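PDB 3KSV: HIT domain-containing protein from Leishmania major, which is of unconfirmed function but belongs to the zinc-binding HINT-like branch of the histidine triad family and probably acts as a nucleotide-binding hydrolase or transferase. Local coordinates for the interface of chains A and B. Numbering follows the deposited sequence. Chains: chain A/B, Uncharacterized protein.

Contact 1: the interface of chains A and B. Residues chain A 28-29, 76-77, 80; chain B 141-143, 145-146.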
ATOM      1  N   VAL A  28      -7.476  15.446  -7.412  1.00 25.55           N
ATOM      2  CA  VAL A  28      -6.407  15.933  -6.500  1.00 25.36           C
ATOM      3  C   VAL A  28      -5.017  15.943  -7.187  1.00 25.43           C
ATOM      4  O   VAL A  28      -4.139  16.764  -6.876  1.00 26.14           O
ATOM      5  CB  VAL A  28      -6.398  15.097  -5.176  1.00 25.54           C
ATOM      6  CG1 VAL A  28      -5.109  15.270  -4.390  1.00 24.53           C
ATOM      7  CG2 VAL A  28      -7.616  15.463  -4.323  1.00 26.02           C
ATOM      8  N   ALA A  29      -4.828  15.037  -8.135  1.00 25.30           N
ATOM      9  CA  ALA A  29      -3.618  14.985  -8.939  1.00 25.05           C
ATOM     10  C   ALA A  29      -3.873  14.037 -10.104  1.00 25.67           C
ATOM     11  O   ALA A  29      -4.778  13.195 -10.047  1.00 24.89           O
ATOM     12  CB  ALA A  29      -2.442  14.519  -8.113  1.00 24.55           C
ATOM     13  N   LYS A  76       3.804  10.946  -3.218  1.00 22.82           N
ATOM     14  CA  LYS A  76       3.458  12.366  -3.261  1.00 22.84           C
ATOM     15  C   LYS A  76       2.198  12.646  -2.453  1.00 22.83           C
ATOM     16  O   LYS A  76       2.159  13.604  -1.667  1.00 23.14           O
ATOM     17  CB  LYS A  76       3.266  12.841  -4.700  1.00 22.66           C
ATOM     18  CG  LYS A  76       4.549  12.888  -5.453  1.00 23.67           C
ATOM     19  CD  LYS A  76       4.410  13.514  -6.814  1.00 25.07           C
ATOM     20  CE  LYS A  76       5.786  13.719  -7.458  1.00 25.48           C
ATOM     21  NZ  LYS A  76       5.660  14.383  -8.778  1.00 24.83           N
ATOM     22  N   ALA A  77       1.183  11.810  -2.661  1.00 22.10           N
ATOM     23  CA  ALA A  77      -0.066  11.887  -1.924  1.00 22.15           C
ATOM     24  C   ALA A  77       0.150  11.740  -0.414  1.00 21.77           C
ATOM     25  O   ALA A  77      -0.456  12.467   0.367  1.00 22.66           O
ATOM     26  CB  ALA A  77      -1.080  10.828  -2.452  1.00 21.06           C
ATOM     27  N   ALA A  80       1.107  14.971   1.031  1.00 20.65           N
ATOM     28  CA  ALA A  80      -0.100  15.798   1.163  1.00 19.75           C
ATOM     29  C   ALA A  80      -0.833  15.417   2.436  1.00 19.16           C
ATOM     30  O   ALA A  80      -1.206  16.294   3.234  1.00 18.86           O
ATOM     31  CB  ALA A  80      -1.027  15.653  -0.055  1.00 19.19           C
TER
ATOM     32  N   ARG B 141      -5.974  21.761  -0.774  1.00 17.86           N
ATOM     33  CA  ARG B 141      -4.738  21.688   0.033  1.00 17.77           C
ATOM     34  C   ARG B 141      -3.832  20.556  -0.479  1.00 16.64           C
ATOM     35  O   ARG B 141      -2.653  20.750  -0.746  1.00 16.11           O
ATOM     36  CB  ARG B 141      -5.086  21.461   1.509  1.00 17.75           C
ATOM     37  CG  ARG B 141      -3.860  21.194   2.418  1.00 18.69           C
ATOM     38  CD  ARG B 141      -4.166  21.472   3.883  1.00 19.52           C
ATOM     39  NE  ARG B 141      -5.067  20.482   4.478  1.00 19.78           N
ATOM     40  CZ  ARG B 141      -4.712  19.273   4.902  1.00 22.52           C
ATOM     41  NH1 ARG B 141      -3.449  18.817   4.763  1.00 24.55           N
ATOM     42  NH2 ARG B 141      -5.638  18.482   5.448  1.00 22.66           N
ATOM     43  N   TYR B 142      -4.406  19.380  -0.638  1.00 17.00           N
ATOM     44  CA  TYR B 142      -3.667  18.234  -1.157  1.00 17.64           C
ATOM     45  C   TYR B 142      -3.091  18.462  -2.567  1.00 18.59           C
ATOM     46  O   TYR B 142      -1.931  18.135  -2.824  1.00 18.34           O
ATOM     47  CB  TYR B 142      -4.581  17.011  -1.195  1.00 18.23           C
ATOM     48  CG  TYR B 142      -4.871  16.330   0.128  1.00 18.11           C
ATOM     49  CD1 TYR B 142      -4.355  16.795   1.343  1.00 18.05           C
ATOM     50  CD2 TYR B 142      -5.672  15.201   0.149  1.00 18.70           C
ATOM     51  CE1 TYR B 142      -4.636  16.136   2.528  1.00 17.08           C
ATOM     52  CE2 TYR B 142      -5.953  14.537   1.320  1.00 18.96           C
ATOM     53  CZ  TYR B 142      -5.443  15.005   2.500  1.00 18.53           C
ATOM     54  OH  TYR B 142      -5.761  14.322   3.631  1.00 19.24           O
ATOM     55  N   SER B 143      -3.887  18.988  -3.498  1.00 19.43           N
ATOM     56  CA  SER B 143      -3.392  19.141  -4.866  1.00 20.72           C
ATOM     57  C   SER B 143      -2.286  20.179  -4.975  1.00 21.35           C
ATOM     58  O   SER B 143      -1.319  19.999  -5.731  1.00 21.86           O
ATOM     59  CB  SER B 143      -4.513  19.489  -5.827  1.00 21.00           C
ATOM     60  OG  SER B 143      -4.882  20.816  -5.688  1.00 22.92           O
ATOM     61  N   ALA B 145      -0.245  20.880  -2.440  1.00 22.92           N
ATOM     62  CA  ALA B 145       0.904  20.203  -1.813  1.00 22.55           C
ATOM     63  C   ALA B 145       1.598  19.281  -2.790  1.00 22.40           C
ATOM     64  O   ALA B 145       2.811  19.238  -2.842  1.00 22.78           O
ATOM     65  CB  ALA B 145       0.476  19.420  -0.609  1.00 22.57           C
ATOM     66  N   ILE B 146       0.823  18.538  -3.564  1.00 22.53           N
ATOM     67  CA  ILE B 146       1.381  17.609  -4.536  1.00 22.51           C
ATOM     68  C   ILE B 146       1.993  18.353  -5.718  1.00 23.31           C
ATOM     69  O   ILE B 146       3.054  17.956  -6.211  1.00 23.42           O
ATOM     70  CB  ILE B 146       0.323  16.580  -5.016  1.00 22.08           C
ATOM     71  CG1 ILE B 146      -0.093  15.664  -3.855  1.00 20.87           C
ATOM     72  CG2 ILE B 146       0.836  15.766  -6.193  1.00 21.99           C
ATOM     73  CD1 ILE B 146      -1.448  14.969  -4.050  1.00 18.54           C
TER
HETATM   74  O   HOH W   1      -1.810  18.242  -7.770  1.00 21.93           O
HETATM   75  O   HOH W   2       4.071  16.954  -8.242  1.00 32.34           O
HETATM   76  O   HOH W   3      -1.122  19.249   3.334  1.00 34.69           O
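B:Ile146 is the centre of this apolar patch. It reaches from helix 132-147 of chain B and packs against A:Val28, A:Ala29 and helix 64-82 of chain A. Its CD1 methyl meets A:Val28 CG1 at 3.7 Å and A:Ala77 CA at 4.0 Å. The two branched side chains cross at about a right angle. The CG2 branch of B:Ile146 turns the other way and touches the methyl of A:Ala29 and CB of A:Lys76. Its CG1 methylene meets A:Ala80 CB at 3.9 Å.

B:Tyr142 sits one helical turn earlier. Its CB meets A:Val28 CG1 at 3.7 Å, and the two side chains cross obliquely. The CD1 side of the ring lies against A:Ala80, with CD1 3.8 Å from the alanine CB. The small A:Ala80 is thus packed between B:Tyr142, B:Ala145 and B:Ile146.

The torsions set these positions. B:Ile146 has CG1 anti to its carbonyl carbon (chi1 -66°). This turns CG1 and CD1 toward A:Val28, A:Ala77 and A:Ala80, and CG2 toward A:Ala29 and A:Lys76 CB. A:Val28 has CG1 anti to its backbone N (chi1 164°), and this branch does the touching.

No direct polar bond crosses the patch. Waters bridge the two chains instead. Water 1 links the backbone carbonyls of A:Val28 and B:Ser143. Water 2 joins A:Lys76 NZ, at the tip of an extended chain, to B:Ile146 O. Water 3 lies 3.0 Å from A:Ala80 O and 2.8 Å from B:Arg141 NH1. It lies at the guanidinium edge, in plane. B:Tyr142 CD1 lies 4.0 Å above one face of that guanidinium, toward its rim, within the same chain.

The C-terminal helix 132-147 of chain B thus packs on helix 64-82 and the start of strand 29-30 of its partner, a flanking part of the two-fold homodimer interface, probably that of the biological dimer.

Contact 2: the interface of chains A and B. Residues chain A 92-95, 100, 121, 123, 125; chain B 90-93, 95, 121, 123, 125.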
ATOM      1  N   VAL A  92      -1.792   3.234   4.613  1.00 16.64           N
ATOM      2  CA  VAL A  92      -1.955   2.966   3.200  1.00 15.92           C
ATOM      3  C   VAL A  92      -2.457   1.517   3.073  1.00 15.74           C
ATOM      4  O   VAL A  92      -1.857   0.585   3.598  1.00 16.36           O
ATOM      5  CB  VAL A  92      -0.639   3.158   2.415  1.00 16.01           C
ATOM      6  CG1 VAL A  92      -0.835   2.765   0.936  1.00 18.32           C
ATOM      7  CG2 VAL A  92      -0.178   4.622   2.515  1.00 17.85           C
ATOM      8  N   LEU A  93      -3.573   1.351   2.368  1.00 16.11           N
ATOM      9  CA  LEU A  93      -4.254   0.087   2.262  1.00 16.07           C
ATOM     10  C   LEU A  93      -4.702  -0.134   0.835  1.00 15.04           C
ATOM     11  O   LEU A  93      -5.313   0.732   0.228  1.00 16.36           O
ATOM     12  CB  LEU A  93      -5.476   0.072   3.164  1.00 16.19           C
ATOM     13  CG  LEU A  93      -6.280  -1.230   3.135  1.00 14.97           C
ATOM     14  CD1 LEU A  93      -5.474  -2.334   3.836  1.00 15.64           C
ATOM     15  CD2 LEU A  93      -7.615  -1.005   3.797  1.00 13.85           C
ATOM     16  N   GLN A  94      -4.413  -1.321   0.296  1.00 16.26           N
ATOM     17  CA  GLN A  94      -4.871  -1.678  -1.052  1.00 15.59           C
ATOM     18  C   GLN A  94      -5.319  -3.117  -1.013  1.00 16.14           C
ATOM     19  O   GLN A  94      -4.546  -3.989  -0.652  1.00 14.97           O
ATOM     20  CB  GLN A  94      -3.751  -1.482  -2.055  1.00 15.81           C
ATOM     21  CG  GLN A  94      -4.198  -1.545  -3.513  1.00 16.60           C
ATOM     22  CD  GLN A  94      -4.062  -2.922  -4.087  1.00 16.86           C
ATOM     23  OE1 GLN A  94      -3.092  -3.619  -3.790  1.00 16.49           O
ATOM     24  NE2 GLN A  94      -5.047  -3.345  -4.911  1.00 17.01           N
ATOM     25  N   ASN A  95      -6.575  -3.340  -1.402  1.00 15.87           N
ATOM     26  CA  ASN A  95      -7.247  -4.622  -1.235  1.00 16.59           C
ATOM     27  C   ASN A  95      -7.407  -5.382  -2.579  1.00 16.77           C
ATOM     28  O   ASN A  95      -7.690  -4.780  -3.614  1.00 16.13           O
ATOM     29  CB  ASN A  95      -8.619  -4.350  -0.652  1.00 16.59           C
ATOM     30  CG  ASN A  95      -8.551  -3.664   0.695  1.00 16.11           C
ATOM     31  OD1 ASN A  95      -7.648  -3.900   1.490  1.00 17.27           O
ATOM     32  ND2 ASN A  95      -9.527  -2.843   0.968  1.00 17.03           N
ATOM     33  N   ALA A 100     -10.767 -10.161   0.555  1.00 19.39           N
ATOM     34  CA  ALA A 100      -9.773  -9.230   1.103  1.00 19.95           C
ATOM     35  C   ALA A 100     -10.356  -7.810   1.263  1.00 20.61           C
ATOM     36  O   ALA A 100      -9.615  -6.823   1.463  1.00 19.48           O
ATOM     37  CB  ALA A 100      -8.528  -9.236   0.228  1.00 19.63           C
ATOM     38  N   LEU A 121      -8.376   3.874  10.040  1.00 19.32           N
ATOM     39  CA  LEU A 121      -8.331   2.431   9.840  1.00 19.18           C
ATOM     40  C   LEU A 121      -8.124   1.693  11.163  1.00 19.67           C
ATOM     41  O   LEU A 121      -7.255   2.036  11.960  1.00 19.28           O
ATOM     42  CB  LEU A 121      -7.238   2.040   8.841  1.00 18.72           C
ATOM     43  CG  LEU A 121      -7.209   0.565   8.425  1.00 17.87           C
ATOM     44  CD1 LEU A 121      -8.444   0.180   7.575  1.00 15.32           C
ATOM     45  CD2 LEU A 121      -5.910   0.281   7.681  1.00 16.16           C
ATOM     46  N   ILE A 123      -7.391  -2.118  12.630  1.00 22.38           N
ATOM     47  CA  ILE A 123      -6.709  -3.320  12.169  1.00 23.14           C
ATOM     48  C   ILE A 123      -6.664  -4.391  13.267  1.00 23.26           C
ATOM     49  O   ILE A 123      -6.377  -4.082  14.419  1.00 22.87           O
ATOM     50  CB  ILE A 123      -5.254  -2.964  11.784  1.00 23.58           C
ATOM     51  CG1 ILE A 123      -5.171  -2.449  10.357  1.00 26.04           C
ATOM     52  CG2 ILE A 123      -4.331  -4.153  11.839  1.00 24.34           C
ATOM     53  CD1 ILE A 123      -3.704  -2.382   9.880  1.00 29.39           C
ATOM     54  N   TRP A 125      -4.462  -7.551  14.339  1.00 24.96           N
ATOM     55  CA  TRP A 125      -3.104  -8.093  14.113  1.00 25.48           C
ATOM     56  C   TRP A 125      -2.780  -9.331  14.970  1.00 26.38           C
ATOM     57  O   TRP A 125      -2.020  -9.261  15.941  1.00 25.96           O
ATOM     58  CB  TRP A 125      -2.039  -7.012  14.370  1.00 25.24           C
ATOM     59  CG  TRP A 125      -0.796  -7.286  13.622  1.00 25.13           C
ATOM     60  CD1 TRP A 125       0.295  -7.968  14.067  1.00 24.87           C
ATOM     61  CD2 TRP A 125      -0.520  -6.929  12.260  1.00 25.94           C
ATOM     62  NE1 TRP A 125       1.245  -8.048  13.068  1.00 26.10           N
ATOM     63  CE2 TRP A 125       0.768  -7.417  11.949  1.00 26.36           C
ATOM     64  CE3 TRP A 125      -1.234  -6.235  11.276  1.00 26.55           C
ATOM     65  CZ2 TRP A 125       1.360  -7.230  10.695  1.00 26.80           C
ATOM     66  CZ3 TRP A 125      -0.645  -6.053  10.026  1.00 26.42           C
ATOM     67  CH2 TRP A 125       0.629  -6.553   9.748  1.00 26.44           C
TER
ATOM     68  N   TYR B  90      -5.347 -11.005  -1.336  1.00 16.35           N
ATOM     69  CA  TYR B  90      -4.349 -10.432  -0.434  1.00 16.35           C
ATOM     70  C   TYR B  90      -4.582  -8.949  -0.137  1.00 16.37           C
ATOM     71  O   TYR B  90      -5.233  -8.234  -0.896  1.00 15.96           O
ATOM     72  CB  TYR B  90      -2.926 -10.630  -1.001  1.00 16.48           C
ATOM     73  CG  TYR B  90      -2.775 -10.114  -2.433  1.00 16.35           C
ATOM     74  CD1 TYR B  90      -2.271  -8.840  -2.693  1.00 17.18           C
ATOM     75  CD2 TYR B  90      -3.114 -10.909  -3.512  1.00 17.59           C
ATOM     76  CE1 TYR B  90      -2.143  -8.380  -3.973  1.00 16.33           C
ATOM     77  CE2 TYR B  90      -2.994 -10.448  -4.810  1.00 17.62           C
ATOM     78  CZ  TYR B  90      -2.503  -9.191  -5.022  1.00 17.60           C
ATOM     79  OH  TYR B  90      -2.401  -8.726  -6.299  1.00 17.34           O
ATOM     80  N   ASN B  91      -4.019  -8.489   0.973  1.00 16.78           N
ATOM     81  CA  ASN B  91      -4.076  -7.087   1.325  1.00 16.72           C
ATOM     82  C   ASN B  91      -2.657  -6.509   1.317  1.00 17.09           C
ATOM     83  O   ASN B  91      -1.690  -7.190   1.722  1.00 17.72           O
ATOM     84  CB  ASN B  91      -4.707  -6.895   2.695  1.00 16.67           C
ATOM     85  CG  ASN B  91      -6.168  -7.305   2.739  1.00 16.07           C
ATOM     86  OD1 ASN B  91      -6.479  -8.425   3.136  1.00 17.13           O
ATOM     87  ND2 ASN B  91      -7.078  -6.401   2.348  1.00 12.36           N
ATOM     88  N   VAL B  92      -2.540  -5.275   0.819  1.00 16.64           N
ATOM     89  CA  VAL B  92      -1.315  -4.507   0.902  1.00 15.92           C
ATOM     90  C   VAL B  92      -1.547  -3.404   1.949  1.00 15.74           C
ATOM     91  O   VAL B  92      -2.503  -2.640   1.871  1.00 16.36           O
ATOM     92  CB  VAL B  92      -0.920  -3.894  -0.459  1.00 16.01           C
ATOM     93  CG1 VAL B  92       0.330  -3.003  -0.303  1.00 18.32           C
ATOM     94  CG2 VAL B  92      -0.647  -5.011  -1.480  1.00 17.85           C
ATOM     95  N   LEU B  93      -0.653  -3.343   2.932  1.00 16.11           N
ATOM     96  CA  LEU B  93      -0.790  -2.465   4.065  1.00 16.07           C
ATOM     97  C   LEU B  93       0.543  -1.826   4.381  1.00 15.04           C
ATOM     98  O   LEU B  93       1.554  -2.504   4.487  1.00 16.36           O
ATOM     99  CB  LEU B  93      -1.257  -3.246   5.281  1.00 16.19           C
ATOM    100  CG  LEU B  93      -1.441  -2.409   6.550  1.00 14.97           C
ATOM    101  CD1 LEU B  93      -2.672  -1.506   6.381  1.00 15.64           C
ATOM    102  CD2 LEU B  93      -1.580  -3.329   7.736  1.00 13.85           C
ATOM    103  N   ASN B  95       2.002   1.185   7.137  1.00 15.87           N
ATOM    104  CA  ASN B  95       1.612   1.966   8.303  1.00 16.59           C
ATOM    105  C   ASN B  95       2.607   3.120   8.600  1.00 16.77           C
ATOM    106  O   ASN B  95       3.819   2.956   8.469  1.00 16.13           O
ATOM    107  CB  ASN B  95       1.570   1.027   9.493  1.00 16.59           C
ATOM    108  CG  ASN B  95       0.573  -0.096   9.310  1.00 16.11           C
ATOM    109  OD1 ASN B  95      -0.477   0.070   8.700  1.00 17.27           O
ATOM    110  ND2 ASN B  95       0.883  -1.231   9.873  1.00 17.03           N
ATOM    111  N   LEU B 121      -5.320 -10.330   7.139  1.00 19.32           N
ATOM    112  CA  LEU B 121      -5.641  -9.016   7.684  1.00 19.18           C
ATOM    113  C   LEU B 121      -7.135  -8.885   7.976  1.00 19.67           C
ATOM    114  O   LEU B 121      -7.982  -9.218   7.151  1.00 19.28           O
ATOM    115  CB  LEU B 121      -5.186  -7.897   6.743  1.00 18.72           C
ATOM    116  CG  LEU B 121      -5.319  -6.470   7.288  1.00 17.87           C
ATOM    117  CD1 LEU B 121      -4.335  -6.203   8.453  1.00 15.32           C
ATOM    118  CD2 LEU B 121      -5.117  -5.478   6.149  1.00 16.16           C
ATOM    119  N   ILE B 123      -9.945  -6.054   9.114  1.00 22.38           N
ATOM    120  CA  ILE B 123     -10.131  -4.617   8.953  1.00 23.14           C
ATOM    121  C   ILE B 123     -11.490  -4.166   9.504  1.00 23.26           C
ATOM    122  O   ILE B 123     -12.502  -4.817   9.260  1.00 22.87           O
ATOM    123  CB  ILE B 123     -10.079  -4.263   7.448  1.00 23.58           C
ATOM    124  CG1 ILE B 123      -8.649  -4.065   6.976  1.00 26.04           C
ATOM    125  CG2 ILE B 123     -10.792  -2.975   7.130  1.00 24.34           C
ATOM    126  CD1 ILE B 123      -8.615  -3.425   5.572  1.00 29.39           C
ATOM    127  N   TRP B 125     -14.145  -1.219   8.999  1.00 24.96           N
ATOM    128  CA  TRP B 125     -14.511  -0.210   7.981  1.00 25.48           C
ATOM    129  C   TRP B 125     -15.790   0.578   8.321  1.00 26.38           C
ATOM    130  O   TRP B 125     -16.853   0.365   7.732  1.00 25.96           O
ATOM    131  CB  TRP B 125     -14.680  -0.868   6.601  1.00 25.24           C
ATOM    132  CG  TRP B 125     -14.455   0.098   5.507  1.00 25.13           C
ATOM    133  CD1 TRP B 125     -15.394   0.851   4.872  1.00 24.87           C
ATOM    134  CD2 TRP B 125     -13.191   0.466   4.937  1.00 25.94           C
ATOM    135  NE1 TRP B 125     -14.795   1.661   3.928  1.00 26.10           N
ATOM    136  CE2 TRP B 125     -13.443   1.442   3.948  1.00 26.36           C
ATOM    137  CE3 TRP B 125     -11.870   0.059   5.161  1.00 26.55           C
ATOM    138  CZ2 TRP B 125     -12.423   2.016   3.181  1.00 26.80           C
ATOM    139  CZ3 TRP B 125     -10.856   0.633   4.398  1.00 26.42           C
ATOM    140  CH2 TRP B 125     -11.136   1.600   3.431  1.00 26.44           C
TER
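Backbone pairing joins the two copies of strand 89-96. They run antiparallel, with A:Leu93 opposite B:Leu93 on the two-fold axis. A:Gln94 N donates to B:Val92 O at 2.8 Å. B:Val92 N returns a bond to A:Gln94 O, also 2.8 Å, and nearly straight at 169°. Both donors lie in the carbonyl planes. Strand 122-124 also forms an antiparallel bridge to its twin, at A:Ile123 and B:Ile123.

The apolar contacts are symmetric. A:Leu93 has CG anti to its backbone N (chi1 -180°). It meets B:Ile123 tip to tip. Its CD2 branch also touches the six-membered ring of the indole, 3.7 Å from B:Trp125 CZ3. Its CD1 branch meets CD1 of B:Leu93 at 3.9 Å, near the axis. A:Leu121 uses both branches: CD2 reaches B:Leu93 CD1, while CD1 touches B:Ile123 CG2 and B:Trp125 CZ3. These contacts form an apolar cluster across the axis of what is probably the family's usual dimer.

The amide of B:Asn91 adds side-chain hydrogen bonds. Its ND2 donates to the backbone carbonyl A:Ala100 O and to the side-chain oxygen A:Asn95 OD1. Two acceptors near its amide plane would fix the rotation of the group. B:Asn91 ND2 meets A:Ala100 O at 2.7 Å, along a lone pair. B:Asn91 ND2 is also 2.7 Å from A:Asn95 OD1, but there the nitrogen sits 44° above the acceptor's carbonyl plane.

The centres of contact 1 and contact 2 lie about 22 Å apart, and they have no residue in common. Both belong to the same two-fold interface, so each has a twin with the chains exchanged. Contact 2 joins strands near the axis, while contact 1 places one chain's C-terminal helix on its partner. Together they suggest an exchange of C-terminal segments that ties the dimer at its middle and flanks. The centre of contact 2 is about 9 Å from A:His108, the predicted nucleophile, and that of contact 1 about 16 Å. Pairing could therefore help to shape the active site, though the structure alone does not show this.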